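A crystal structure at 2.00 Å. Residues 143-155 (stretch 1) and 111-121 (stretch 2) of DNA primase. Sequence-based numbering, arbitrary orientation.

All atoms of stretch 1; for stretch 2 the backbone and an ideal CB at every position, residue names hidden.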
ATOM      1  N   PHE A 143      -2.794   8.639   0.388  1.00 13.91           N
ATOM      2  CA  PHE A 143      -2.400   7.545  -0.489  1.00 14.79           C
ATOM      3  C   PHE A 143      -1.994   8.000  -1.894  1.00 15.35           C
ATOM      4  O   PHE A 143      -1.646   7.168  -2.733  1.00 14.51           O
ATOM      5  CB  PHE A 143      -3.501   6.476  -0.572  1.00 13.76           C
ATOM      6  CG  PHE A 143      -3.499   5.528   0.602  1.00 13.44           C
ATOM      7  CD1 PHE A 143      -2.828   4.295   0.532  1.00 14.02           C
ATOM      8  CD2 PHE A 143      -4.091   5.887   1.782  1.00 13.29           C
ATOM      9  CE1 PHE A 143      -2.808   3.416   1.641  1.00 12.24           C
ATOM     10  CE2 PHE A 143      -4.074   5.013   2.893  1.00 14.95           C
ATOM     11  CZ  PHE A 143      -3.420   3.750   2.793  1.00 14.47           C
ATOM     12  N   ASP A 144      -2.015   9.314  -2.124  1.00 14.31           N
ATOM     13  CA  ASP A 144      -1.502   9.896  -3.370  1.00 15.82           C
ATOM     14  C   ASP A 144      -2.309   9.425  -4.603  1.00 14.90           C
ATOM     15  O   ASP A 144      -1.776   9.283  -5.701  1.00 16.13           O
ATOM     16  CB  ASP A 144       0.021   9.638  -3.528  1.00 15.67           C
ATOM     17  CG  ASP A 144       0.843  10.342  -2.460  1.00 19.02           C
ATOM     18  OD1 ASP A 144       1.743   9.712  -1.868  1.00 23.08           O
ATOM     19  OD2 ASP A 144       0.643  11.536  -2.121  1.00 22.92           O
ATOM     20  N   LEU A 145      -3.609   9.246  -4.413  1.00 14.94           N
ATOM     21  CA  LEU A 145      -4.491   8.891  -5.517  1.00 14.44           C
ATOM     22  C   LEU A 145      -4.397   9.886  -6.633  1.00 15.20           C
ATOM     23  O   LEU A 145      -4.261  11.126  -6.402  1.00 14.80           O
ATOM     24  CB  LEU A 145      -5.936   8.746  -5.064  1.00 13.95           C
ATOM     25  CG  LEU A 145      -6.187   7.701  -3.977  1.00 14.60           C
ATOM     26  CD1 LEU A 145      -7.631   7.318  -4.060  1.00 19.02           C
ATOM     27  CD2 LEU A 145      -5.313   6.478  -4.046  1.00 18.55           C
ATOM     28  N   GLY A 146      -4.496   9.360  -7.852  1.00 14.07           N
ATOM     29  CA  GLY A 146      -4.409  10.209  -9.012  1.00 14.57           C
ATOM     30  C   GLY A 146      -5.348   9.843 -10.139  1.00 15.48           C
ATOM     31  O   GLY A 146      -6.290   9.039  -9.978  1.00 16.87           O
ATOM     32  N   TYR A 147      -5.068  10.428 -11.299  1.00 15.95           N
ATOM     33  CA  TYR A 147      -5.829  10.234 -12.515  1.00 15.55           C
ATOM     34  C   TYR A 147      -4.874  10.452 -13.669  1.00 16.70           C
ATOM     35  O   TYR A 147      -4.041  11.368 -13.610  1.00 16.02           O
ATOM     36  CB  TYR A 147      -6.928  11.277 -12.587  1.00 16.03           C
ATOM     37  CG  TYR A 147      -7.744  11.213 -13.846  1.00 18.71           C
ATOM     38  CD1 TYR A 147      -8.426  10.056 -14.197  1.00 21.23           C
ATOM     39  CD2 TYR A 147      -7.797  12.303 -14.713  1.00 22.84           C
ATOM     40  CE1 TYR A 147      -9.162   9.997 -15.368  1.00 21.53           C
ATOM     41  CE2 TYR A 147      -8.543  12.258 -15.877  1.00 25.06           C
ATOM     42  CZ  TYR A 147      -9.216  11.107 -16.193  1.00 25.33           C
ATOM     43  OH  TYR A 147      -9.939  11.071 -17.355  1.00 29.23           O
ATOM     44  N   ALA A 148      -5.005   9.636 -14.720  1.00 17.04           N
ATOM     45  CA  ALA A 148      -4.180   9.740 -15.927  1.00 17.64           C
ATOM     46  C   ALA A 148      -4.998  10.353 -17.058  1.00 18.24           C
ATOM     47  O   ALA A 148      -5.762   9.664 -17.697  1.00 18.64           O
ATOM     48  CB  ALA A 148      -3.677   8.367 -16.327  1.00 17.54           C
ATOM     49  N   PRO A 149      -4.889  11.665 -17.258  1.00 18.71           N
ATOM     50  CA  PRO A 149      -5.748  12.367 -18.213  1.00 19.38           C
ATOM     51  C   PRO A 149      -5.236  12.366 -19.649  1.00 20.46           C
ATOM     52  O   PRO A 149      -6.047  12.579 -20.541  1.00 20.83           O
ATOM     53  CB  PRO A 149      -5.759  13.812 -17.687  1.00 19.49           C
ATOM     54  CG  PRO A 149      -4.371  13.978 -17.003  1.00 17.88           C
ATOM     55  CD  PRO A 149      -3.968  12.577 -16.557  1.00 18.20           C
ATOM     56  N   SER A 150      -3.941  12.167 -19.870  1.00 21.17           N
ATOM     57  CA  SER A 150      -3.353  12.451 -21.182  1.00 22.01           C
ATOM     58  C   SER A 150      -1.965  11.836 -21.284  1.00 21.87           C
ATOM     59  O   SER A 150      -1.137  12.037 -20.405  1.00 22.36           O
ATOM     60  CB  SER A 150      -3.293  13.985 -21.407  1.00 22.60           C
ATOM     61  OG  SER A 150      -2.373  14.371 -22.442  1.00 25.07           O
ATOM     62  N   SER A 151      -1.703  11.109 -22.363  1.00 21.54           N
ATOM     63  CA  SER A 151      -0.357  10.604 -22.609  1.00 20.84           C
ATOM     64  C   SER A 151       0.599  11.756 -22.946  1.00 21.32           C
ATOM     65  O   SER A 151       1.715  11.819 -22.430  1.00 19.42           O
ATOM     66  CB  SER A 151      -0.355   9.580 -23.731  1.00 21.20           C
ATOM     67  OG  SER A 151      -1.060   8.409 -23.364  1.00 18.52           O
ATOM     68  N   GLU A 152       0.152  12.670 -23.800  1.00 21.04           N
ATOM     69  CA  GLU A 152       1.010  13.784 -24.215  1.00 22.05           C
ATOM     70  C   GLU A 152       1.395  14.701 -23.033  1.00 21.86           C
ATOM     71  O   GLU A 152       2.556  15.147 -22.929  1.00 21.41           O
ATOM     72  CB  GLU A 152       0.396  14.544 -25.392  1.00 22.87           C
ATOM     73  CG  GLU A 152       0.348  13.715 -26.684  1.00 25.80           C
ATOM     74  CD  GLU A 152       1.735  13.304 -27.195  1.00 31.45           C
ATOM     75  OE1 GLU A 152       2.668  14.123 -27.127  1.00 33.78           O
ATOM     76  OE2 GLU A 152       1.902  12.156 -27.667  1.00 34.44           O
ATOM     77  N   ALA A 153       0.450  14.932 -22.117  1.00 20.92           N
ATOM     78  CA  ALA A 153       0.739  15.710 -20.907  1.00 21.63           C
ATOM     79  C   ALA A 153       1.832  15.019 -20.064  1.00 22.08           C
ATOM     80  O   ALA A 153       2.776  15.667 -19.617  1.00 23.46           O
ATOM     81  CB  ALA A 153      -0.529  15.909 -20.069  1.00 21.01           C
ATOM     82  N   LEU A 154       1.678  13.715 -19.840  1.00 22.53           N
ATOM     83  CA  LEU A 154       2.657  12.916 -19.081  1.00 22.79           C
ATOM     84  C   LEU A 154       4.031  12.955 -19.770  1.00 22.70           C
ATOM     85  O   LEU A 154       5.056  13.160 -19.121  1.00 22.48           O
ATOM     86  CB  LEU A 154       2.166  11.460 -18.946  1.00 21.91           C
ATOM     87  CG  LEU A 154       3.079  10.369 -18.347  1.00 22.68           C
ATOM     88  CD1 LEU A 154       3.690  10.774 -17.006  1.00 22.15           C
ATOM     89  CD2 LEU A 154       2.326   9.067 -18.185  1.00 23.83           C
ATOM     90  N   VAL A 155       4.047  12.709 -21.075  1.00 22.44           N
ATOM     91  CA  VAL A 155       5.306  12.680 -21.827  1.00 23.39           C
ATOM     92  C   VAL A 155       6.039  14.030 -21.732  1.00 23.42           C
ATOM     93  O   VAL A 155       7.252  14.075 -21.512  1.00 23.09           O
ATOM     94  CB  VAL A 155       5.080  12.273 -23.307  1.00 23.09           C
ATOM     95  CG1 VAL A 155       6.257  12.702 -24.180  1.00 24.38           C
ATOM     96  CG2 VAL A 155       4.839  10.781 -23.419  1.00 24.32           C
ATOM     97  N   UNK A 111       7.805  11.594  -9.752  1.00 17.17           N
ATOM     98  CA  UNK A 111       7.323  12.747 -10.495  1.00 17.46           C
ATOM     99  C   UNK A 111       6.013  12.436 -11.228  1.00 16.92           C
ATOM    100  O   UNK A 111       5.162  13.313 -11.424  1.00 17.03           O
ATOM    101  CB  UNK A 111       8.388  13.210 -11.491  1.00 17.46           C
ATOM    102  N   UNK A 112       5.904  11.211 -11.714  1.00 15.80           N
ATOM    103  CA  UNK A 112       4.711  10.786 -12.421  1.00 16.35           C
ATOM    104  C   UNK A 112       3.554  10.656 -11.414  1.00 16.14           C
ATOM    105  O   UNK A 112       2.429  11.020 -11.705  1.00 16.84           O
ATOM    106  CB  UNK A 112       4.957   9.466 -13.155  1.00 16.35           C
ATOM    107  N   UNK A 113       3.861  10.200 -10.214  1.00 17.30           N
ATOM    108  CA  UNK A 113       2.882  10.200  -9.121  1.00 17.62           C
ATOM    109  C   UNK A 113       2.311  11.607  -8.868  1.00 17.47           C
ATOM    110  O   UNK A 113       1.087  11.785  -8.774  1.00 16.78           O
ATOM    111  CB  UNK A 113       3.527   9.662  -7.842  1.00 17.62           C
ATOM    112  N   UNK A 114       3.186  12.613  -8.836  1.00 18.07           N
ATOM    113  CA  UNK A 114       2.780  14.015  -8.613  1.00 18.66           C
ATOM    114  C   UNK A 114       1.909  14.533  -9.738  1.00 18.77           C
ATOM    115  O   UNK A 114       0.985  15.331  -9.510  1.00 19.69           O
ATOM    116  CB  UNK A 114       4.010  14.913  -8.467  1.00 18.66           C
ATOM    117  N   UNK A 115       2.221  14.100 -10.954  1.00 18.45           N
ATOM    118  CA  UNK A 115       1.465  14.479 -12.145  1.00 18.77           C
ATOM    119  C   UNK A 115       0.016  13.961 -12.067  1.00 18.00           C
ATOM    120  O   UNK A 115      -0.956  14.705 -12.280  1.00 19.32           O
ATOM    121  CB  UNK A 115       2.155  13.940 -13.400  1.00 18.77           C
ATOM    122  N   UNK A 116      -0.111  12.679 -11.751  1.00 18.48           N
ATOM    123  CA  UNK A 116      -1.416  12.045 -11.577  1.00 17.07           C
ATOM    124  C   UNK A 116      -2.235  12.654 -10.429  1.00 17.20           C
ATOM    125  O   UNK A 116      -3.458  12.821 -10.554  1.00 16.13           O
ATOM    126  CB  UNK A 116      -1.226  10.547 -11.330  1.00 17.07           C
ATOM    127  N   UNK A 117      -1.572  12.929  -9.309  1.00 16.80           N
ATOM    128  CA  UNK A 117      -2.218  13.595  -8.173  1.00 18.40           C
ATOM    129  C   UNK A 117      -2.786  14.946  -8.594  1.00 18.79           C
ATOM    130  O   UNK A 117      -3.938  15.242  -8.325  1.00 18.05           O
ATOM    131  CB  UNK A 117      -1.228  13.776  -7.021  1.00 18.40           C
ATOM    132  N   UNK A 118      -1.973  15.757  -9.269  1.00 20.02           N
ATOM    133  CA  UNK A 118      -2.435  17.053  -9.757  1.00 21.88           C
ATOM    134  C   UNK A 118      -3.598  16.868 -10.714  1.00 20.71           C
ATOM    135  O   UNK A 118      -4.526  17.678 -10.741  1.00 20.82           O
ATOM    136  CB  UNK A 118      -1.298  17.813 -10.442  1.00 21.88           C
ATOM    137  N   UNK A 119      -3.512  15.830 -11.537  1.00 19.87           N
ATOM    138  CA  UNK A 119      -4.503  15.579 -12.555  1.00 20.32           C
ATOM    139  C   UNK A 119      -5.842  15.183 -11.921  1.00 20.37           C
ATOM    140  O   UNK A 119      -6.893  15.597 -12.380  1.00 21.00           O
ATOM    141  CB  UNK A 119      -4.014  14.489 -13.510  1.00 20.32           C
ATOM    142  N   UNK A 120      -5.798  14.440 -10.826  1.00 19.49           N
ATOM    143  CA  UNK A 120      -7.034  14.052 -10.162  1.00 19.75           C
ATOM    144  C   UNK A 120      -7.739  15.299  -9.598  1.00 20.80           C
ATOM    145  O   UNK A 120      -8.922  15.507  -9.836  1.00 20.14           O
ATOM    146  CB  UNK A 120      -6.749  13.040  -9.050  1.00 19.75           C
ATOM    147  N   UNK A 121      -6.981  16.159  -8.921  1.00 23.14           N
ATOM    148  CA  UNK A 121      -7.517  17.406  -8.366  1.00 26.05           C
ATOM    149  C   UNK A 121      -8.198  18.277  -9.428  1.00 27.47           C
ATOM    150  O   UNK A 121      -9.202  18.920  -9.148  1.00 27.50           O
ATOM    151  CB  UNK A 121      -6.394  18.200  -7.696  1.00 26.05           C
TER

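Throughout stretch 2 phi and psi are helical, so each position is judged by its CA-to-CB direction and by what stretch 1 places near it. Position 111 has nothing of stretch 1 within 5.5 Å of its ideal CB, so almost any helix-tolerant residue would do; it is Arg111, without contact here.

At 112 the bond runs sideways, and the ideal CB lies 4.3 Å from Leu154 CD1. A modest aliphatic group suits; Val112 packs CG2 3.6 Å from Leu154 CD1. Position 113 also points sideways, with Asp144 beyond the reach of CB itself. Several small or medium residues are possible; Cys113 (chi1 t) brings SG to 3.7 Å from Asp144 CB. Position 114 points away and is unconstrained by stretch 1. It is Asp114, whose OD1 takes part in a salt bridge with the side chain of 117.

Position 115 points toward Pro149, Ala153 and Leu154, an apolar surface that calls for a large hydrophobic side chain, aromatic or aliphatic. Phe115 fills it: Leu154 CA sits over one ring face, 4.1 Å from the centroid and 23° off the normal, while CZ lies 3.7 Å from Ala153 CB and 3.9 Å from Pro149 CD.

At 116 the backbone does much of the work: Tyr147 N donates to O of 116 at 3.0 Å (144°). A CB on Gly146 would lie 2.5 Å from CB of 116, a clash, so the glycine permits this close approach. The sideways bond could carry a long apolar or aromatic group past Ala148. Tyr116 (chi1 m) puts CE1 3.4 Å from Ala148 CB and OH 3.7 Å from Leu154 CD2.

Position 117 points sideways, but the carboxylate of Asp144 invites a long cationic side chain, lysine or arginine. Arg117 answers with NH2 2.7 Å from Asp144 OD2 (165°), a salt bridge at the guanidinium edge; the bond from NE to the same OD2, 3.4 Å, is weak. Arg117 NH1 also donates to Asp114 OD1 at 2.8 Å, the salt bridge within the helix.

Position 118 points away and is free to be polar; it is Glu118.

Position 119 points toward stretch 1, its ideal CB only 3.1 Å from Tyr147 O and 3.5 Å from Pro149 CG. Such tightness favours alanine, serine or another small residue. Ser119 OG donates to Phe115 O at 2.7 Å and lies 3.4 Å from Pro149 CG.

At 120 the ideal CB is 3.7 Å from Gly146 C, beside Leu145 and Tyr147, suiting an aliphatic chain. Leu120 sets CD2 4.0 Å from Leu145 CB and CB 3.9 Å from Tyr147 CB. Position 121 points away, with nothing of stretch 1 within 5.5 Å of its ideal CB, so polar and apolar residues would serve alike; it is Leu121, which makes no contact with stretch 1.

Stretch 2 (111-121) RVCDFYRESLL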
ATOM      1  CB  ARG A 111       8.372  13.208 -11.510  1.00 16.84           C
ATOM      2  CG  ARG A 111       7.901  14.361 -12.360  1.00 17.12           C
ATOM      3  CD  ARG A 111       7.674  15.621 -11.506  1.00 17.83           C
ATOM      4  NE  ARG A 111       7.186  16.769 -12.247  1.00 17.98           N
ATOM      5  CZ  ARG A 111       5.903  17.085 -12.388  1.00 22.02           C
ATOM      6  NH1 ARG A 111       4.939  16.296 -11.891  1.00 21.18           N
ATOM      7  NH2 ARG A 111       5.583  18.190 -13.045  1.00 18.58           N
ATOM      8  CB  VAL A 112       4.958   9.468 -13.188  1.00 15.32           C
ATOM      9  CG1 VAL A 112       3.637   8.831 -13.671  1.00 16.07           C
ATOM     10  CG2 VAL A 112       5.879   9.711 -14.379  1.00 14.07           C
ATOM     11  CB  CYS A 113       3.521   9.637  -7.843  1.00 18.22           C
ATOM     12  SG  CYS A 113       2.365   9.473  -6.444  1.00 21.28           S
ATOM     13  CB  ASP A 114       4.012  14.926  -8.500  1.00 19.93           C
ATOM     14  CG  ASP A 114       4.920  14.550  -7.317  1.00 24.26           C
ATOM     15  OD1 ASP A 114       4.423  14.026  -6.282  1.00 27.84           O
ATOM     16  OD2 ASP A 114       6.157  14.729  -7.355  1.00 28.43           O
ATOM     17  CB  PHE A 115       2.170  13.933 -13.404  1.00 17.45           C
ATOM     18  CG  PHE A 115       1.308  13.943 -14.626  1.00 18.49           C
ATOM     19  CD1 PHE A 115       0.956  15.145 -15.233  1.00 19.56           C
ATOM     20  CD2 PHE A 115       0.813  12.756 -15.150  1.00 20.85           C
ATOM     21  CE1 PHE A 115       0.124  15.168 -16.360  1.00 20.59           C
ATOM     22  CE2 PHE A 115      -0.010  12.762 -16.275  1.00 19.66           C
ATOM     23  CZ  PHE A 115      -0.345  13.983 -16.886  1.00 18.56           C
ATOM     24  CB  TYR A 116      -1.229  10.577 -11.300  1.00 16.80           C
ATOM     25  CG  TYR A 116      -0.784   9.738 -12.465  1.00 16.58           C
ATOM     26  CD1 TYR A 116      -1.166  10.040 -13.776  1.00 17.32           C
ATOM     27  CD2 TYR A 116      -0.019   8.596 -12.253  1.00 15.53           C
ATOM     28  CE1 TYR A 116      -0.743   9.224 -14.860  1.00 17.34           C
ATOM     29  CE2 TYR A 116       0.367   7.763 -13.322  1.00 15.74           C
ATOM     30  CZ  TYR A 116      -0.009   8.081 -14.601  1.00 17.70           C
ATOM     31  OH  TYR A 116       0.369   7.255 -15.626  1.00 18.30           O
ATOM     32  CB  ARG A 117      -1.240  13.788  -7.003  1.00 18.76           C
ATOM     33  CG  ARG A 117      -1.831  14.599  -5.876  1.00 22.35           C
ATOM     34  CD  ARG A 117      -0.806  15.158  -4.867  1.00 26.08           C
ATOM     35  NE  ARG A 117       0.002  14.094  -4.283  1.00 27.40           N
ATOM     36  CZ  ARG A 117       1.297  13.958  -4.508  1.00 30.84           C
ATOM     37  NH1 ARG A 117       1.912  14.841  -5.286  1.00 29.93           N
ATOM     38  NH2 ARG A 117       1.984  12.954  -3.951  1.00 31.70           N
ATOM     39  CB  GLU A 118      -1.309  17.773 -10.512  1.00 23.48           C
ATOM     40  CG  GLU A 118      -1.102  19.220 -10.090  1.00 31.60           C
ATOM     41  CD  GLU A 118      -1.579  20.216 -11.135  1.00 40.60           C
ATOM     42  OE1 GLU A 118      -2.784  20.569 -11.086  1.00 45.48           O
ATOM     43  OE2 GLU A 118      -0.758  20.652 -12.003  1.00 43.57           O
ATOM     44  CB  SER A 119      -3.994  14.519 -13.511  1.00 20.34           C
ATOM     45  OG  SER A 119      -2.815  14.977 -14.191  1.00 17.75           O
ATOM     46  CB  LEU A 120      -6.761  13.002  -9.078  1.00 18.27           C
ATOM     47  CG  LEU A 120      -7.969  12.597  -8.226  1.00 20.56           C
ATOM     48  CD1 LEU A 120      -9.045  11.882  -9.038  1.00 19.54           C
ATOM     49  CD2 LEU A 120      -7.576  11.798  -6.986  1.00 19.79           C
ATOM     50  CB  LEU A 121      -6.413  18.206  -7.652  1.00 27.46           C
ATOM     51  CG  LEU A 121      -5.739  17.535  -6.435  1.00 29.82           C
ATOM     52  CD1 LEU A 121      -4.509  18.320  -5.943  1.00 33.26           C
ATOM     53  CD2 LEU A 121      -6.729  17.317  -5.290  1.00 34.01           C
TER
HETATM   54  O   HOH W   1      -0.807   9.482  -8.179  1.00 17.44           O
HETATM   55  O   HOH W   2      -2.152  13.490  -2.596  1.00 23.59           O
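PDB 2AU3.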